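Local atomic coordinates of ribosome maturation protein SDO1 homolog (PDB entry 2WBM), a protein that probably binds the ribosome and takes part in its maturation, as a flexible archaeal relative of the Shwachman-Bodian-Diamond syndrome protein. Residues I128-P140 against V224-Q236. Residues are numbered along the deposited sequence; the frame is centred on the assembly and turned at random.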
ATOM      1  N   ILE A 128      -2.616  -0.575  -8.996  1.00 12.77           N
ATOM      2  CA  ILE A 128      -2.978  -1.393 -10.157  1.00 11.65           C
ATOM      3  C   ILE A 128      -2.517  -0.744 -11.471  1.00 14.14           C
ATOM      4  O   ILE A 128      -1.920  -1.421 -12.313  1.00 12.07           O
ATOM      5  CB  ILE A 128      -4.495  -1.738 -10.203  1.00 11.22           C
ATOM      6  CG1 ILE A 128      -4.872  -2.584  -8.979  1.00 12.29           C
ATOM      7  CG2 ILE A 128      -4.844  -2.463 -11.523  1.00 16.78           C
ATOM      8  CD1 ILE A 128      -6.386  -2.896  -8.848  1.00 11.96           C
ATOM      9  N   ALA A 129      -2.757   0.560 -11.625  1.00 12.22           N
ATOM     10  CA  ALA A 129      -2.362   1.274 -12.844  1.00 12.17           C
ATOM     11  C   ALA A 129      -0.848   1.250 -13.042  1.00 11.29           C
ATOM     12  O   ALA A 129      -0.379   1.201 -14.171  1.00  9.78           O
ATOM     13  CB  ALA A 129      -2.849   2.707 -12.818  1.00 12.01           C
ATOM     14  N   ARG A 130      -0.108   1.298 -11.935  1.00  9.96           N
ATOM     15  CA  ARG A 130       1.356   1.264 -11.951  1.00  9.81           C
ATOM     16  C   ARG A 130       1.892  -0.110 -12.380  1.00 10.15           C
ATOM     17  O   ARG A 130       2.837  -0.197 -13.178  1.00  8.22           O
ATOM     18  CB  ARG A 130       1.850   1.644 -10.553  1.00 11.39           C
ATOM     19  CG  ARG A 130       3.313   1.461 -10.233  1.00 15.74           C
ATOM     20  CD  ARG A 130       3.481   1.792  -8.733  1.00 23.97           C
ATOM     21  NE  ARG A 130       2.863   3.084  -8.395  1.00 29.21           N
ATOM     22  CZ  ARG A 130       2.091   3.322  -7.328  1.00 36.62           C
ATOM     23  NH1 ARG A 130       1.806   2.363  -6.455  1.00 35.95           N
ATOM     24  NH2 ARG A 130       1.586   4.536  -7.135  1.00 36.54           N
ATOM     25  N   GLU A 131       1.291  -1.182 -11.863  1.00 10.00           N
ATOM     26  CA  GLU A 131       1.869  -2.517 -12.056  1.00 11.35           C
ATOM     27  C   GLU A 131       1.336  -3.246 -13.279  1.00 11.17           C
ATOM     28  O   GLU A 131       1.977  -4.171 -13.775  1.00 12.89           O
ATOM     29  CB  GLU A 131       1.672  -3.388 -10.809  1.00 12.39           C
ATOM     30  CG  GLU A 131       2.235  -2.805  -9.505  1.00 13.80           C
ATOM     31  CD  GLU A 131       3.763  -2.756  -9.448  1.00 16.26           C
ATOM     32  OE1 GLU A 131       4.455  -3.474 -10.213  1.00 18.67           O
ATOM     33  OE2 GLU A 131       4.280  -1.991  -8.615  1.00 21.47           O
ATOM     34  N   ALA A 132       0.167  -2.837 -13.758  1.00 10.17           N
ATOM     35  CA  ALA A 132      -0.561  -3.625 -14.753  1.00 11.46           C
ATOM     36  C   ALA A 132      -0.238  -3.265 -16.199  1.00 11.73           C
ATOM     37  O   ALA A 132       0.167  -2.141 -16.508  1.00 12.13           O
ATOM     38  CB  ALA A 132      -2.053  -3.521 -14.528  1.00 11.55           C
ATOM     39  N   ILE A 133      -0.410  -4.248 -17.074  1.00 11.82           N
ATOM     40  CA  ILE A 133      -0.487  -4.002 -18.511  1.00 13.17           C
ATOM     41  C   ILE A 133      -1.725  -4.686 -19.066  1.00 14.20           C
ATOM     42  O   ILE A 133      -2.330  -5.526 -18.403  1.00 14.98           O
ATOM     43  CB  ILE A 133       0.749  -4.524 -19.273  1.00 14.83           C
ATOM     44  CG1 ILE A 133       0.875  -6.051 -19.127  1.00 16.26           C
ATOM     45  CG2 ILE A 133       2.009  -3.776 -18.820  1.00 13.44           C
ATOM     46  CD1 ILE A 133       1.761  -6.712 -20.190  1.00 21.25           C
ATOM     47  N   ASN A 134      -2.104  -4.286 -20.272  1.00 14.14           N
ATOM     48  CA  ASN A 134      -3.069  -5.003 -21.072  1.00 16.47           C
ATOM     49  C   ASN A 134      -2.261  -6.082 -21.792  1.00 18.31           C
ATOM     50  O   ASN A 134      -1.428  -5.754 -22.635  1.00 17.59           O
ATOM     51  CB  ASN A 134      -3.696  -4.029 -22.078  1.00 15.01           C
ATOM     52  CG  ASN A 134      -4.729  -4.679 -22.976  1.00 19.94           C
ATOM     53  OD1 ASN A 134      -4.709  -5.889 -23.207  1.00 18.51           O
ATOM     54  ND2 ASN A 134      -5.633  -3.866 -23.507  1.00 19.55           N
ATOM     55  N   PRO A 135      -2.476  -7.371 -21.443  1.00 20.61           N
ATOM     56  CA  PRO A 135      -1.654  -8.425 -22.054  1.00 21.23           C
ATOM     57  C   PRO A 135      -1.841  -8.567 -23.565  1.00 21.99           C
ATOM     58  O   PRO A 135      -0.995  -9.177 -24.222  1.00 22.55           O
ATOM     59  CB  PRO A 135      -2.094  -9.704 -21.327  1.00 22.18           C
ATOM     60  CG  PRO A 135      -3.414  -9.377 -20.710  1.00 23.19           C
ATOM     61  CD  PRO A 135      -3.373  -7.909 -20.405  1.00 21.20           C
ATOM     62  N   GLN A 136      -2.915  -7.991 -24.105  1.00 20.89           N
ATOM     63  CA  GLN A 136      -3.185  -8.057 -25.548  1.00 21.28           C
ATOM     64  C   GLN A 136      -2.254  -7.180 -26.399  1.00 20.26           C
ATOM     65  O   GLN A 136      -1.955  -7.524 -27.541  1.00 20.39           O
ATOM     66  CB  GLN A 136      -4.640  -7.698 -25.847  1.00 22.03           C
ATOM     67  CG  GLN A 136      -5.669  -8.626 -25.212  1.00 25.85           C
ATOM     68  CD  GLN A 136      -7.100  -8.147 -25.418  1.00 31.45           C
ATOM     69  OE1 GLN A 136      -7.342  -6.993 -25.784  1.00 34.62           O
ATOM     70  NE2 GLN A 136      -8.055  -9.033 -25.177  1.00 33.91           N
ATOM     71  N   ASN A 137      -1.814  -6.049 -25.853  1.00 17.68           N
ATOM     72  CA  ASN A 137      -0.945  -5.137 -26.595  1.00 17.32           C
ATOM     73  C   ASN A 137       0.320  -4.713 -25.840  1.00 16.59           C
ATOM     74  O   ASN A 137       1.164  -4.008 -26.394  1.00 15.81           O
ATOM     75  CB  ASN A 137      -1.725  -3.906 -27.082  1.00 16.37           C
ATOM     76  CG  ASN A 137      -2.337  -3.093 -25.946  1.00 20.62           C
ATOM     77  OD1 ASN A 137      -1.976  -3.240 -24.770  1.00 14.57           O
ATOM     78  ND2 ASN A 137      -3.271  -2.218 -26.300  1.00 20.76           N
ATOM     79  N   GLY A 138       0.432  -5.136 -24.579  1.00 16.35           N
ATOM     80  CA  GLY A 138       1.594  -4.823 -23.739  1.00 15.97           C
ATOM     81  C   GLY A 138       1.603  -3.430 -23.125  1.00 16.40           C
ATOM     82  O   GLY A 138       2.571  -3.052 -22.448  1.00 16.88           O
ATOM     83  N   LEU A 139       0.529  -2.674 -23.345  1.00 15.50           N
ATOM     84  CA  LEU A 139       0.451  -1.267 -22.931  1.00 15.06           C
ATOM     85  C   LEU A 139      -0.156  -1.066 -21.530  1.00 13.49           C
ATOM     86  O   LEU A 139      -0.871  -1.938 -21.033  1.00 14.43           O
ATOM     87  CB  LEU A 139      -0.345  -0.458 -23.961  1.00 14.99           C
ATOM     88  CG  LEU A 139       0.206  -0.409 -25.387  1.00 19.88           C
ATOM     89  CD1 LEU A 139      -0.772   0.306 -26.315  1.00 19.27           C
ATOM     90  CD2 LEU A 139       1.593   0.241 -25.432  1.00 19.34           C
ATOM     91  N   PRO A 140       0.128   0.092 -20.900  1.00 12.72           N
ATOM     92  CA  PRO A 140      -0.443   0.434 -19.592  1.00 11.06           C
ATOM     93  C   PRO A 140      -1.939   0.722 -19.661  1.00 12.64           C
ATOM     94  O   PRO A 140      -2.442   1.114 -20.711  1.00 13.53           O
ATOM     95  CB  PRO A 140       0.285   1.737 -19.227  1.00 12.17           C
ATOM     96  CG  PRO A 140       1.496   1.771 -20.077  1.00 10.85           C
ATOM     97  CD  PRO A 140       1.063   1.136 -21.361  1.00 12.70           C
ATOM     98  N   VAL A 224      16.317  -0.850 -18.191  1.00 12.86           N
ATOM     99  CA  VAL A 224      15.636  -0.591 -16.917  1.00 14.93           C
ATOM    100  C   VAL A 224      14.405  -1.468 -16.826  1.00 15.31           C
ATOM    101  O   VAL A 224      13.612  -1.494 -17.758  1.00 15.53           O
ATOM    102  CB  VAL A 224      15.207   0.877 -16.762  1.00 16.25           C
ATOM    103  CG1 VAL A 224      14.631   1.124 -15.355  1.00 14.13           C
ATOM    104  CG2 VAL A 224      16.402   1.818 -17.005  1.00 16.91           C
ATOM    105  N   GLU A 225      14.277  -2.203 -15.725  1.00 14.24           N
ATOM    106  CA  GLU A 225      13.076  -2.986 -15.473  1.00 15.00           C
ATOM    107  C   GLU A 225      12.119  -2.105 -14.676  1.00 13.61           C
ATOM    108  O   GLU A 225      12.470  -1.609 -13.595  1.00 14.94           O
ATOM    109  CB  GLU A 225      13.407  -4.267 -14.710  1.00 14.61           C
ATOM    110  CG  GLU A 225      12.211  -5.126 -14.373  1.00 17.64           C
ATOM    111  CD  GLU A 225      12.624  -6.518 -13.928  1.00 30.68           C
ATOM    112  OE1 GLU A 225      12.953  -7.358 -14.795  1.00 33.83           O
ATOM    113  OE2 GLU A 225      12.617  -6.765 -12.707  1.00 30.63           O
ATOM    114  N   ILE A 226      10.929  -1.886 -15.226  1.00 12.51           N
ATOM    115  CA  ILE A 226       9.920  -1.052 -14.576  1.00 13.02           C
ATOM    116  C   ILE A 226       8.593  -1.800 -14.436  1.00 13.90           C
ATOM    117  O   ILE A 226       8.328  -2.741 -15.198  1.00 13.90           O
ATOM    118  CB  ILE A 226       9.687   0.283 -15.330  1.00 12.60           C
ATOM    119  CG1 ILE A 226       9.173   0.041 -16.761  1.00 13.04           C
ATOM    120  CG2 ILE A 226      10.991   1.109 -15.372  1.00 14.88           C
ATOM    121  CD1 ILE A 226       8.601   1.290 -17.431  1.00 14.79           C
ATOM    122  N   PRO A 227       7.755  -1.394 -13.453  1.00 14.09           N
ATOM    123  CA  PRO A 227       6.370  -1.852 -13.429  1.00 12.20           C
ATOM    124  C   PRO A 227       5.745  -1.508 -14.768  1.00 10.87           C
ATOM    125  O   PRO A 227       5.947  -0.408 -15.275  1.00 12.36           O
ATOM    126  CB  PRO A 227       5.753  -1.012 -12.301  1.00 12.02           C
ATOM    127  CG  PRO A 227       6.898  -0.811 -11.366  1.00 13.67           C
ATOM    128  CD  PRO A 227       8.054  -0.533 -12.291  1.00 15.27           C
ATOM    129  N   GLY A 228       5.027  -2.452 -15.363  1.00 11.31           N
ATOM    130  CA  GLY A 228       4.566  -2.273 -16.740  1.00  8.97           C
ATOM    131  C   GLY A 228       3.644  -1.093 -16.987  1.00  9.85           C
ATOM    132  O   GLY A 228       3.581  -0.574 -18.106  1.00 10.94           O
ATOM    133  N   GLY A 229       2.914  -0.669 -15.957  1.00  7.76           N
ATOM    134  CA  GLY A 229       1.964   0.436 -16.091  1.00  8.37           C
ATOM    135  C   GLY A 229       2.619   1.806 -16.147  1.00  6.99           C
ATOM    136  O   GLY A 229       1.927   2.803 -16.372  1.00  9.47           O
ATOM    137  N   LEU A 230       3.936   1.851 -15.931  1.00  8.85           N
ATOM    138  CA  LEU A 230       4.690   3.116 -15.909  1.00 11.23           C
ATOM    139  C   LEU A 230       5.409   3.460 -17.217  1.00 12.78           C
ATOM    140  O   LEU A 230       6.179   4.426 -17.262  1.00 12.54           O
ATOM    141  CB  LEU A 230       5.705   3.125 -14.758  1.00 10.38           C
ATOM    142  CG  LEU A 230       5.082   3.166 -13.358  1.00 10.09           C
ATOM    143  CD1 LEU A 230       6.158   3.079 -12.301  1.00 12.18           C
ATOM    144  CD2 LEU A 230       4.227   4.401 -13.164  1.00 12.53           C
ATOM    145  N   GLN A 231       5.156   2.689 -18.271  1.00 13.12           N
ATOM    146  CA  GLN A 231       5.875   2.882 -19.548  1.00 14.48           C
ATOM    147  C   GLN A 231       5.783   4.319 -20.069  1.00 14.65           C
ATOM    148  O   GLN A 231       6.797   4.900 -20.469  1.00 15.49           O
ATOM    149  CB  GLN A 231       5.373   1.907 -20.611  1.00 13.90           C
ATOM    150  CG  GLN A 231       5.742   0.457 -20.353  1.00 14.54           C
ATOM    151  CD  GLN A 231       5.026  -0.479 -21.299  1.00 16.16           C
ATOM    152  OE1 GLN A 231       5.316  -0.507 -22.498  1.00 17.28           O
ATOM    153  NE2 GLN A 231       4.074  -1.241 -20.775  1.00 14.27           N
ATOM    154  N   ASP A 232       4.582   4.893 -20.048  1.00 13.35           N
ATOM    155  CA  ASP A 232       4.381   6.244 -20.580  1.00 14.45           C
ATOM    156  C   ASP A 232       4.920   7.336 -19.657  1.00 14.22           C
ATOM    157  O   ASP A 232       5.517   8.304 -20.132  1.00 13.57           O
ATOM    158  CB  ASP A 232       2.911   6.488 -20.943  1.00 15.20           C
ATOM    159  CG  ASP A 232       2.425   5.562 -22.050  1.00 20.90           C
ATOM    160  OD1 ASP A 232       3.202   5.290 -22.994  1.00 23.66           O
ATOM    161  OD2 ASP A 232       1.268   5.102 -21.979  1.00 25.93           O
ATOM    162  N   SER A 233       4.714   7.187 -18.348  1.00 13.03           N
ATOM    163  CA  SER A 233       5.232   8.132 -17.359  0.50 14.37           C
ATOM    164  C   SER A 233       6.763   8.166 -17.394  1.00 13.50           C
ATOM    165  O   SER A 233       7.386   9.220 -17.264  1.00 12.27           O
ATOM    166  CB  SER A 233       4.734   7.753 -15.961  0.50 15.34           C
ATOM    167  OG  SER A 233       5.382   8.512 -14.961  0.50 18.93           O
ATOM    168  N   PHE A 234       7.356   6.988 -17.565  1.00 11.79           N
ATOM    169  CA  PHE A 234       8.814   6.834 -17.624  1.00 13.10           C
ATOM    170  C   PHE A 234       9.373   7.593 -18.816  1.00 14.48           C
ATOM    171  O   PHE A 234      10.328   8.376 -18.677  1.00 14.46           O
ATOM    172  CB  PHE A 234       9.175   5.354 -17.720  1.00 11.63           C
ATOM    173  CG  PHE A 234      10.660   5.060 -17.614  1.00 15.34           C
ATOM    174  CD1 PHE A 234      11.437   5.637 -16.610  1.00 17.83           C
ATOM    175  CD2 PHE A 234      11.265   4.177 -18.502  1.00 16.28           C
ATOM    176  CE1 PHE A 234      12.809   5.338 -16.496  1.00 19.21           C
ATOM    177  CE2 PHE A 234      12.645   3.874 -18.396  1.00 18.12           C
ATOM    178  CZ  PHE A 234      13.408   4.450 -17.382  1.00 15.95           C
ATOM    179  N   TYR A 235       8.767   7.375 -19.981  1.00 14.37           N
ATOM    180  CA  TYR A 235       9.180   8.083 -21.179  1.00 15.74           C
ATOM    181  C   TYR A 235       9.035   9.597 -20.982  1.00 15.96           C
ATOM    182  O   TYR A 235       9.940  10.365 -21.325  1.00 16.03           O
ATOM    183  CB  TYR A 235       8.393   7.629 -22.417  1.00 15.41           C
ATOM    184  CG  TYR A 235       8.824   8.416 -23.633  1.00 19.98           C
ATOM    185  CD1 TYR A 235      10.014   8.103 -24.295  1.00 22.34           C
ATOM    186  CD2 TYR A 235       8.087   9.519 -24.079  1.00 23.28           C
ATOM    187  CE1 TYR A 235      10.441   8.841 -25.388  1.00 23.50           C
ATOM    188  CE2 TYR A 235       8.511  10.268 -25.176  1.00 23.23           C
ATOM    189  CZ  TYR A 235       9.691   9.919 -25.819  1.00 25.46           C
ATOM    190  OH  TYR A 235      10.127  10.639 -26.902  1.00 28.31           O
ATOM    191  N   GLN A 236       7.894  10.023 -20.434  1.00 14.61           N
ATOM    192  CA  GLN A 236       7.634  11.445 -20.236  1.00 15.32           C
ATOM    193  C   GLN A 236       8.685  12.103 -19.335  1.00 14.32           C
ATOM    194  O   GLN A 236       9.172  13.192 -19.656  1.00 12.41           O
ATOM    195  CB  GLN A 236       6.224  11.677 -19.683  1.00 13.20           C
ATOM    196  CG  GLN A 236       5.730  13.105 -19.810  1.00 23.18           C
ATOM    197  CD  GLN A 236       4.249  13.230 -19.503  1.00 31.01           C
ATOM    198  OE1 GLN A 236       3.696  12.449 -18.724  1.00 36.64           O
ATOM    199  NE2 GLN A 236       3.596  14.215 -20.116  1.00 36.53           N
TER
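Gly228 and Gly229 press directly against the backbone where helix 110-131 ends, and here the packing is tight. Gly229 N gives a weak, bent hydrogen bond to Arg130 O (2.8 Å, 126° at the hydrogen), while Gly229 CA approaches Ala129 O at 3.1 Å in a CA-H...O contact. A beta-carbon on Gly229 would run into these carbonyls, and one on Gly228 into CG2 of Ile133. Pro140 closes over the same turn, its CB 3.5 Å from Gly229 O. Beside them the Pro227 ring lies against the Glu131 carboxylate, with CB 3.5 Å from OE1; that carboxylate is salt-bridged to Lys127 and Lys184. The contact joins domain II to the C-terminal domain of the SBDS family architecture, at the turn between strand 220-227 and helix 231-241. With CG anti to its carbonyl carbon (chi1 -69°) and the chain then running out straight, Gln231 carries NE2 to Gly138 O (2.9 Å, 179°) and Gly228 O (2.8 Å), both close to its amide plane. Cutting Gln231 back to an alanine is likely to leave both carbonyls without this donor and the loop around Gly138 less firmly tied. Toward solvent the fit is looser: exposed Asp232 only skirts Pro140, and the Arg130 chain runs alongside Leu230, CG to CD1 3.9 Å.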